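Local structure of putative mandelate racemase (Zymomonas mobilis, 2OX4) at residues D211-L222 with N236-N244; K256-E267 with R282-D290. The protein probably acts as a magnesium-dependent lyase (dehydratase) of the mandelate racemase branch of the enolase superfamily. All coordinates share one frame; numbering follows the deposited sequence.

Contact 1: residues D211-L222 with N236-N244. With MG (magnesium ion), chain O.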
# COMPACT_ATOMS: atom_id res chain seq x y z
N ASP C 211 1.87 -13.81 -36.53
CA ASP C 211 1.52 -12.93 -35.42
C ASP C 211 1.43 -11.47 -35.85
O ASP C 211 2.14 -11.02 -36.74
CB ASP C 211 2.48 -13.12 -34.27
CG ASP C 211 2.26 -14.44 -33.56
OD1 ASP C 211 1.11 -14.73 -33.14
OD2 ASP C 211 3.23 -15.20 -33.43
N ILE C 212 0.53 -10.73 -35.19
CA ILE C 212 0.30 -9.33 -35.49
C ILE C 212 0.55 -8.53 -34.21
O ILE C 212 -0.09 -8.78 -33.19
CB ILE C 212 -1.16 -9.08 -35.96
CG1 ILE C 212 -1.50 -9.93 -37.19
CG2 ILE C 212 -1.38 -7.59 -36.22
CD1 ILE C 212 -3.01 -9.97 -37.54
N ILE C 213 1.49 -7.60 -34.29
CA ILE C 213 1.76 -6.64 -33.23
C ILE C 213 1.13 -5.30 -33.63
O ILE C 213 1.29 -4.85 -34.77
CB ILE C 213 3.29 -6.46 -33.06
CG1 ILE C 213 3.93 -7.80 -32.67
CG2 ILE C 213 3.60 -5.33 -32.05
CD1 ILE C 213 5.37 -7.92 -33.10
N VAL C 214 0.40 -4.68 -32.71
CA VAL C 214 -0.19 -3.38 -32.97
C VAL C 214 0.60 -2.26 -32.27
O VAL C 214 0.81 -2.31 -31.06
CB VAL C 214 -1.70 -3.37 -32.58
CG1 VAL C 214 -2.27 -1.94 -32.64
CG2 VAL C 214 -2.50 -4.32 -33.52
N GLU C 215 1.03 -1.28 -33.05
CA GLU C 215 1.90 -0.19 -32.62
C GLU C 215 1.09 1.11 -32.55
O GLU C 215 0.57 1.57 -33.57
CB GLU C 215 3.04 -0.08 -33.65
CG GLU C 215 3.74 1.27 -33.81
CD GLU C 215 4.78 1.52 -32.75
OE1 GLU C 215 5.99 1.35 -33.04
OE2 GLU C 215 4.41 1.91 -31.63
N ASN C 216 0.96 1.71 -31.36
CA ASN C 216 0.27 3.00 -31.23
C ASN C 216 1.15 4.26 -31.31
O ASN C 216 0.63 5.39 -31.40
CB ASN C 216 -0.61 3.05 -29.96
CG ASN C 216 -1.92 2.26 -30.09
OD1 ASN C 216 -2.81 2.37 -29.23
ND2 ASN C 216 -2.04 1.47 -31.14
N HIS C 217 2.48 4.07 -31.26
CA HIS C 217 3.45 5.18 -31.38
C HIS C 217 3.30 6.28 -30.32
O HIS C 217 3.70 7.42 -30.56
CB HIS C 217 3.40 5.82 -32.79
CG HIS C 217 4.34 5.19 -33.77
ND1 HIS C 217 3.91 4.60 -34.95
CD2 HIS C 217 5.69 5.05 -33.76
CE1 HIS C 217 4.95 4.13 -35.61
NE2 HIS C 217 6.04 4.40 -34.92
N GLY C 218 2.73 5.95 -29.17
CA GLY C 218 2.46 6.96 -28.14
C GLY C 218 1.48 8.06 -28.55
O GLY C 218 1.43 9.11 -27.91
N HIS C 219 0.70 7.82 -29.61
CA HIS C 219 -0.29 8.79 -30.10
C HIS C 219 -1.57 8.76 -29.27
O HIS C 219 -2.29 9.76 -29.15
CB HIS C 219 -0.66 8.48 -31.55
CG HIS C 219 0.46 8.69 -32.52
ND1 HIS C 219 0.60 7.95 -33.67
CD2 HIS C 219 1.49 9.58 -32.51
CE1 HIS C 219 1.67 8.36 -34.33
NE2 HIS C 219 2.23 9.34 -33.64
N THR C 220 -1.87 7.58 -28.73
CA THR C 220 -3.04 7.39 -27.87
C THR C 220 -2.66 7.75 -26.43
O THR C 220 -1.50 8.04 -26.13
CB THR C 220 -3.54 5.92 -27.94
OG1 THR C 220 -2.42 5.02 -27.80
CG2 THR C 220 -4.25 5.66 -29.29
N ASP C 221 -3.66 7.76 -25.55
CA ASP C 221 -3.40 7.76 -24.11
C ASP C 221 -4.11 6.56 -23.49
O ASP C 221 -4.65 5.75 -24.22
CB ASP C 221 -3.83 9.09 -23.47
CG ASP C 221 -5.33 9.40 -23.61
OD1 ASP C 221 -6.16 8.48 -23.83
OD2 ASP C 221 -5.69 10.59 -23.47
N LEU C 222 -4.10 6.47 -22.16
CA LEU C 222 -4.73 5.36 -21.47
C LEU C 222 -6.14 5.10 -21.99
O LEU C 222 -6.49 3.98 -22.35
CB LEU C 222 -4.77 5.61 -19.96
CG LEU C 222 -5.51 4.58 -19.11
CD1 LEU C 222 -4.96 4.54 -17.70
CD2 LEU C 222 -7.01 4.87 -19.10
N ASN C 236 -6.47 -11.83 -31.71
CA ASN C 236 -5.24 -12.43 -31.18
C ASN C 236 -3.99 -11.57 -31.44
O ASN C 236 -3.12 -11.92 -32.24
CB ASN C 236 -5.05 -13.87 -31.69
CG ASN C 236 -3.84 -14.57 -31.07
OD1 ASN C 236 -3.09 -15.27 -31.77
ND2 ASN C 236 -3.64 -14.38 -29.77
N ILE C 237 -3.93 -10.42 -30.77
CA ILE C 237 -2.83 -9.48 -30.94
C ILE C 237 -1.65 -9.96 -30.10
O ILE C 237 -1.81 -10.26 -28.92
CB ILE C 237 -3.28 -8.05 -30.52
CG1 ILE C 237 -4.51 -7.63 -31.33
CG2 ILE C 237 -2.14 -7.03 -30.65
CD1 ILE C 237 -4.32 -7.70 -32.84
N PHE C 238 -0.47 -10.06 -30.72
CA PHE C 238 0.70 -10.66 -30.09
C PHE C 238 1.16 -9.78 -28.92
O PHE C 238 1.31 -10.25 -27.79
CB PHE C 238 1.81 -10.77 -31.14
CG PHE C 238 2.92 -11.70 -30.75
CD1 PHE C 238 2.67 -13.05 -30.49
CD2 PHE C 238 4.22 -11.23 -30.65
CE1 PHE C 238 3.70 -13.91 -30.14
CE2 PHE C 238 5.27 -12.09 -30.28
CZ PHE C 238 5.01 -13.42 -30.03
N PHE C 239 1.38 -8.50 -29.21
CA PHE C 239 1.49 -7.48 -28.17
C PHE C 239 1.14 -6.11 -28.71
O PHE C 239 0.94 -5.94 -29.92
CB PHE C 239 2.83 -7.54 -27.39
CG PHE C 239 4.09 -7.40 -28.22
CD1 PHE C 239 4.51 -6.16 -28.71
CD2 PHE C 239 4.91 -8.51 -28.45
CE1 PHE C 239 5.70 -6.03 -29.43
CE2 PHE C 239 6.10 -8.38 -29.19
CZ PHE C 239 6.48 -7.13 -29.68
N TYR C 240 1.05 -5.14 -27.81
CA TYR C 240 0.39 -3.86 -28.06
C TYR C 240 1.37 -2.82 -27.53
O TYR C 240 1.63 -2.76 -26.31
CB TYR C 240 -0.91 -3.85 -27.24
CG TYR C 240 -1.92 -2.74 -27.49
CD1 TYR C 240 -2.00 -2.07 -28.71
CD2 TYR C 240 -2.84 -2.40 -26.48
CE1 TYR C 240 -2.97 -1.05 -28.91
CE2 TYR C 240 -3.79 -1.40 -26.67
CZ TYR C 240 -3.85 -0.73 -27.88
OH TYR C 240 -4.80 0.24 -28.05
N GLU C 241 1.94 -2.04 -28.44
CA GLU C 241 3.18 -1.28 -28.19
C GLU C 241 2.93 0.23 -28.06
O GLU C 241 2.20 0.83 -28.86
CB GLU C 241 4.21 -1.55 -29.30
CG GLU C 241 5.36 -0.54 -29.32
CD GLU C 241 6.42 -0.81 -30.38
OE1 GLU C 241 6.42 -1.92 -30.96
OE2 GLU C 241 7.27 0.09 -30.62
N GLU C 242 3.58 0.83 -27.05
CA GLU C 242 3.58 2.28 -26.83
C GLU C 242 2.18 2.90 -26.86
O GLU C 242 1.86 3.72 -27.72
CB GLU C 242 4.53 3.00 -27.79
CG GLU C 242 6.01 2.90 -27.40
CD GLU C 242 6.74 4.22 -27.62
OE1 GLU C 242 6.88 4.62 -28.79
OE2 GLU C 242 7.17 4.85 -26.62
N ILE C 243 1.36 2.50 -25.90
CA ILE C 243 -0.06 2.85 -25.94
C ILE C 243 -0.36 4.21 -25.31
O ILE C 243 -1.48 4.71 -25.39
CB ILE C 243 -0.90 1.75 -25.31
CG1 ILE C 243 -0.65 1.68 -23.79
CG2 ILE C 243 -0.59 0.40 -25.98
CD1 ILE C 243 -1.63 0.77 -23.06
N ASN C 244 0.64 4.81 -24.67
CA ASN C 244 0.48 6.14 -24.08
C ASN C 244 1.83 6.86 -23.91
O ASN C 244 2.84 6.48 -24.50
CB ASN C 244 -0.30 6.05 -22.76
CG ASN C 244 0.52 5.44 -21.63
OD1 ASN C 244 1.50 4.74 -21.87
ND2 ASN C 244 0.13 5.73 -20.40
MG MG O . 7.76 1.78 -31.74
O HOH W 1 -0.78 -12.54 -33.22
O HOH W 2 6.39 3.25 -30.80
O HOH W 3 8.43 3.58 -33.12
O HOH W 4 9.08 0.77 -33.01
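Asp211 lays its carboxylate against the ring of Phe238, the two planes 25° apart and Asp211 CG 3.4 Å from Phe238 CD1; its OD2 also forms a salt bridge with Arg127. Ile212 O accepts from Phe238 N. Ile213 sets CG1 over the middle of one face of the Phe239 ring, 4.0 Å from the centroid, a CH-pi contact 10° off the ring normal. Val214 is bonded through both N and O, to Phe239 O and Glu241 N, which establishes the parallel pairing of neighbouring strands in a beta-alpha-beta unit of the enolase-type barrel; its CG1 lies alongside Tyr240 CE1. At the strands' C-terminal ends Glu215 OE1 binds the magnesium ion at 2.2 Å, Glu241 OE2 at 2.1 Å. The Glu215 chain reaches it through a bend at chi2 (81°), whereas Glu241 is extended, its OE1 in a salt bridge with Lys166. Glu215 OE2 accepts from water 2, itself a metal ligand that also donates to Glu242 OE1, which Arg268 holds in a salt bridge. Asn216 N bonds Glu241 O, and the type I' turn 216-219 brings Gly218 N to Glu242 O at 2.8 Å. Thr220 OG1 donates to Ile243 O from above the carbonyl plane.

Contact 2: residues K256-E267 with R282-D290. With MG (magnesium ion), chain O.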
# COMPACT_ATOMS: atom_id res chain seq x y z
N LYS C 256 -3.22 -1.54 -17.87
CA LYS C 256 -3.17 -3.01 -17.83
C LYS C 256 -4.34 -3.63 -17.07
O LYS C 256 -4.76 -4.75 -17.38
CB LYS C 256 -1.85 -3.53 -17.27
CG LYS C 256 -1.73 -5.05 -17.26
CD LYS C 256 -0.33 -5.53 -16.89
CE LYS C 256 0.51 -5.80 -18.14
NZ LYS C 256 0.03 -7.04 -18.83
N LYS C 257 -4.89 -2.90 -16.09
CA LYS C 257 -6.12 -3.35 -15.43
C LYS C 257 -7.28 -3.64 -16.40
O LYS C 257 -8.10 -4.51 -16.13
CB LYS C 257 -6.58 -2.36 -14.35
CG LYS C 257 -5.61 -2.20 -13.18
CD LYS C 257 -6.08 -1.11 -12.22
CE LYS C 257 -5.11 -0.98 -11.03
NZ LYS C 257 -5.47 0.18 -10.18
N LYS C 258 -7.33 -2.92 -17.51
CA LYS C 258 -8.47 -3.01 -18.43
C LYS C 258 -8.10 -3.58 -19.80
O LYS C 258 -8.96 -3.63 -20.69
CB LYS C 258 -9.15 -1.65 -18.59
CG LYS C 258 -9.61 -1.00 -17.28
CD LYS C 258 -10.80 -1.73 -16.67
CE LYS C 258 -11.54 -0.82 -15.68
NZ LYS C 258 -12.87 -1.38 -15.32
N ILE C 259 -6.85 -3.99 -19.97
CA ILE C 259 -6.35 -4.49 -21.27
C ILE C 259 -5.79 -5.89 -21.08
O ILE C 259 -4.94 -6.10 -20.22
CB ILE C 259 -5.25 -3.56 -21.90
CG1 ILE C 259 -5.81 -2.18 -22.25
CG2 ILE C 259 -4.59 -4.23 -23.17
CD1 ILE C 259 -4.75 -1.15 -22.64
N ASP C 260 -6.26 -6.86 -21.85
CA ASP C 260 -5.75 -8.22 -21.70
C ASP C 260 -4.60 -8.58 -22.63
O ASP C 260 -3.89 -9.57 -22.41
CB ASP C 260 -6.89 -9.24 -21.75
CG ASP C 260 -7.72 -9.24 -20.48
OD1 ASP C 260 -7.12 -9.11 -19.39
OD2 ASP C 260 -8.96 -9.35 -20.56
N ILE C 261 -4.40 -7.77 -23.67
CA ILE C 261 -3.37 -8.03 -24.67
C ILE C 261 -2.03 -7.68 -23.97
O ILE C 261 -1.97 -6.66 -23.29
CB ILE C 261 -3.53 -7.08 -25.87
CG1 ILE C 261 -4.94 -7.16 -26.49
CG2 ILE C 261 -2.44 -7.30 -26.91
CD1 ILE C 261 -5.21 -6.07 -27.50
N PRO C 262 -0.98 -8.51 -24.15
CA PRO C 262 0.33 -8.14 -23.58
C PRO C 262 0.81 -6.77 -24.04
O PRO C 262 0.62 -6.39 -25.20
CB PRO C 262 1.29 -9.22 -24.11
CG PRO C 262 0.37 -10.42 -24.37
CD PRO C 262 -0.92 -9.79 -24.89
N LEU C 263 1.41 -6.03 -23.11
CA LEU C 263 1.86 -4.66 -23.39
C LEU C 263 3.36 -4.60 -23.63
O LEU C 263 4.15 -5.31 -22.99
CB LEU C 263 1.48 -3.72 -22.24
CG LEU C 263 -0.01 -3.62 -21.91
CD1 LEU C 263 -0.23 -2.52 -20.84
CD2 LEU C 263 -0.80 -3.29 -23.19
N ALA C 264 3.75 -3.72 -24.56
CA ALA C 264 5.17 -3.50 -24.87
C ALA C 264 5.55 -2.02 -24.84
O ALA C 264 4.75 -1.15 -25.21
CB ALA C 264 5.52 -4.08 -26.23
N SER C 265 6.78 -1.74 -24.43
CA SER C 265 7.29 -0.37 -24.43
C SER C 265 8.79 -0.37 -24.20
O SER C 265 9.32 -1.30 -23.60
CB SER C 265 6.65 0.44 -23.30
OG SER C 265 6.95 1.81 -23.46
N GLY C 266 9.48 0.67 -24.66
CA GLY C 266 10.87 0.80 -24.28
C GLY C 266 11.69 1.79 -25.06
O GLY C 266 12.73 2.20 -24.58
N GLU C 267 11.26 2.14 -26.27
CA GLU C 267 12.10 3.02 -27.08
C GLU C 267 12.19 4.42 -26.49
O GLU C 267 13.12 5.15 -26.79
CB GLU C 267 11.63 3.08 -28.54
CG GLU C 267 10.31 3.80 -28.74
CD GLU C 267 9.74 3.50 -30.10
OE1 GLU C 267 9.12 2.42 -30.25
OE2 GLU C 267 9.93 4.32 -31.02
N ARG C 282 4.98 -4.31 -12.72
CA ARG C 282 4.83 -5.40 -13.70
C ARG C 282 3.89 -5.04 -14.87
O ARG C 282 3.04 -5.84 -15.28
CB ARG C 282 4.45 -6.73 -13.00
CG ARG C 282 4.47 -8.01 -13.88
CD ARG C 282 5.74 -8.12 -14.71
NE ARG C 282 5.74 -9.21 -15.72
CZ ARG C 282 4.98 -9.23 -16.82
NH1 ARG C 282 5.12 -10.23 -17.69
NH2 ARG C 282 4.08 -8.28 -17.06
N SER C 283 4.02 -3.82 -15.39
CA SER C 283 3.06 -3.32 -16.36
C SER C 283 3.47 -3.56 -17.82
O SER C 283 2.65 -3.37 -18.71
CB SER C 283 2.80 -1.83 -16.13
OG SER C 283 4.01 -1.10 -16.20
N ILE C 284 4.73 -3.93 -18.06
CA ILE C 284 5.25 -4.23 -19.42
C ILE C 284 5.58 -5.72 -19.52
O ILE C 284 6.32 -6.26 -18.68
CB ILE C 284 6.54 -3.42 -19.77
CG1 ILE C 284 6.29 -1.91 -19.70
CG2 ILE C 284 6.99 -3.73 -21.18
CD1 ILE C 284 7.55 -1.07 -19.93
N ASP C 285 5.03 -6.38 -20.54
CA ASP C 285 5.29 -7.80 -20.80
C ASP C 285 6.51 -8.01 -21.69
O ASP C 285 7.24 -9.01 -21.56
CB ASP C 285 4.04 -8.43 -21.43
CG ASP C 285 2.84 -8.36 -20.49
OD1 ASP C 285 1.92 -7.56 -20.76
OD2 ASP C 285 2.88 -9.05 -19.45
N VAL C 286 6.74 -7.08 -22.61
CA VAL C 286 7.87 -7.16 -23.53
C VAL C 286 8.51 -5.79 -23.56
O VAL C 286 7.90 -4.82 -24.00
CB VAL C 286 7.42 -7.55 -24.98
CG1 VAL C 286 8.64 -7.56 -25.95
CG2 VAL C 286 6.71 -8.92 -25.00
N ILE C 287 9.72 -5.68 -23.02
CA ILE C 287 10.41 -4.40 -23.00
C ILE C 287 11.20 -4.20 -24.28
O ILE C 287 11.73 -5.17 -24.85
CB ILE C 287 11.35 -4.22 -21.79
CG1 ILE C 287 12.32 -5.40 -21.67
CG2 ILE C 287 10.53 -3.99 -20.49
CD1 ILE C 287 13.58 -5.06 -20.88
N GLN C 288 11.28 -2.95 -24.72
CA GLN C 288 11.88 -2.65 -26.01
C GLN C 288 12.96 -1.57 -25.94
O GLN C 288 12.88 -0.57 -26.65
CB GLN C 288 10.79 -2.24 -27.03
CG GLN C 288 9.67 -3.29 -27.23
CD GLN C 288 8.46 -2.72 -27.95
OE1 GLN C 288 7.94 -1.68 -27.56
NE2 GLN C 288 8.00 -3.39 -28.99
N PRO C 289 14.00 -1.78 -25.09
CA PRO C 289 15.04 -0.76 -25.01
C PRO C 289 15.75 -0.68 -26.36
O PRO C 289 15.87 -1.71 -27.06
CB PRO C 289 16.00 -1.31 -23.95
CG PRO C 289 15.77 -2.76 -23.96
CD PRO C 289 14.33 -2.96 -24.26
N ASP C 290 16.17 0.51 -26.74
CA ASP C 290 17.04 0.73 -27.90
C ASP C 290 18.48 0.78 -27.40
O ASP C 290 18.80 1.58 -26.52
CB ASP C 290 16.64 2.05 -28.58
CG ASP C 290 17.35 2.28 -29.93
OD1 ASP C 290 18.59 2.24 -29.99
OD2 ASP C 290 16.65 2.51 -30.93
MG MG O . 7.76 1.78 -31.74
O HOH W 5 15.73 2.71 -24.93
O HOH W 6 8.90 0.96 -27.72
O HOH W 3 8.43 3.58 -33.12
O HOH W 2 6.39 3.25 -30.80
O HOH W 4 9.08 0.77 -33.01
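Lys256 starts out with CG opposite its own backbone N (chi1 -178°) and then bends at chi3 and chi4, bringing NZ to Asp285, whose chi1 of -62° places the carboxylate beside its own N. Meeting head-on, the two form a salt bridge in which Lys256 NZ uses the syn lone pair of Asp285 OD1 at 2.8 Å. The anti lone pair of the same oxygen receives Leu263 N at 2.9 Å, with an N-H...O angle of 165°. Arg282 completes the salt-bridge network: NH1 and NH2 both donate to Asp285 OD2, which lies in the guanidinium plane. Four donors thus hold this buried carboxylate, probably stabilising its negative charge. Leu263 O in turn accepts from Asp285 N and Val286 N, opening the parallel pairing of strands 263-265 and 286-287, joined through helix 271-280 as a beta-alpha-beta unit of the barrel. Ser265 N gives Val286 O a weak bond, while Gln288 N reaches Ser265 O at 2.8 Å from above the carbonyl plane. Ser265 CB packs on Ile284 CD1, 3.8 Å away. Gly266 passes close against Gln288, Gly266 C being 3.1 Å from Gln288 O. Glu267 OE1 binds the magnesium ion at 2.1 Å, and OE2 accepts from metal-bound water 3 and from Tyr44. Water 6 accepts from Glu267 N and lies within reach of Glu267 OE1 and Gln288 OE1, two of several competing acceptors.

In the fold
Contacts 1 and 2 are consecutive in the chain and adjacent in the barrel, their centres about 9 Å apart. Strand 237-241 of contact 1 pairs with strand 263-265 of contact 2, Tyr240 O lying 2.9 Å from Ala264 N in a probable hydrogen bond. Their C-terminal ends converge on one magnesium ion: contact 1 supplies two carboxylates, contact 2 the third, and three waters complete six ligands. A second-shell link joins them, since Glu241 OE1 lies 2.9 Å from Gln288 NE2, a bond that is probable but weak; Gln288 NE2 also bonds Gln315. This trio of acidic ligands at or just past the ends of successive strands is characteristic of the enolase superfamily.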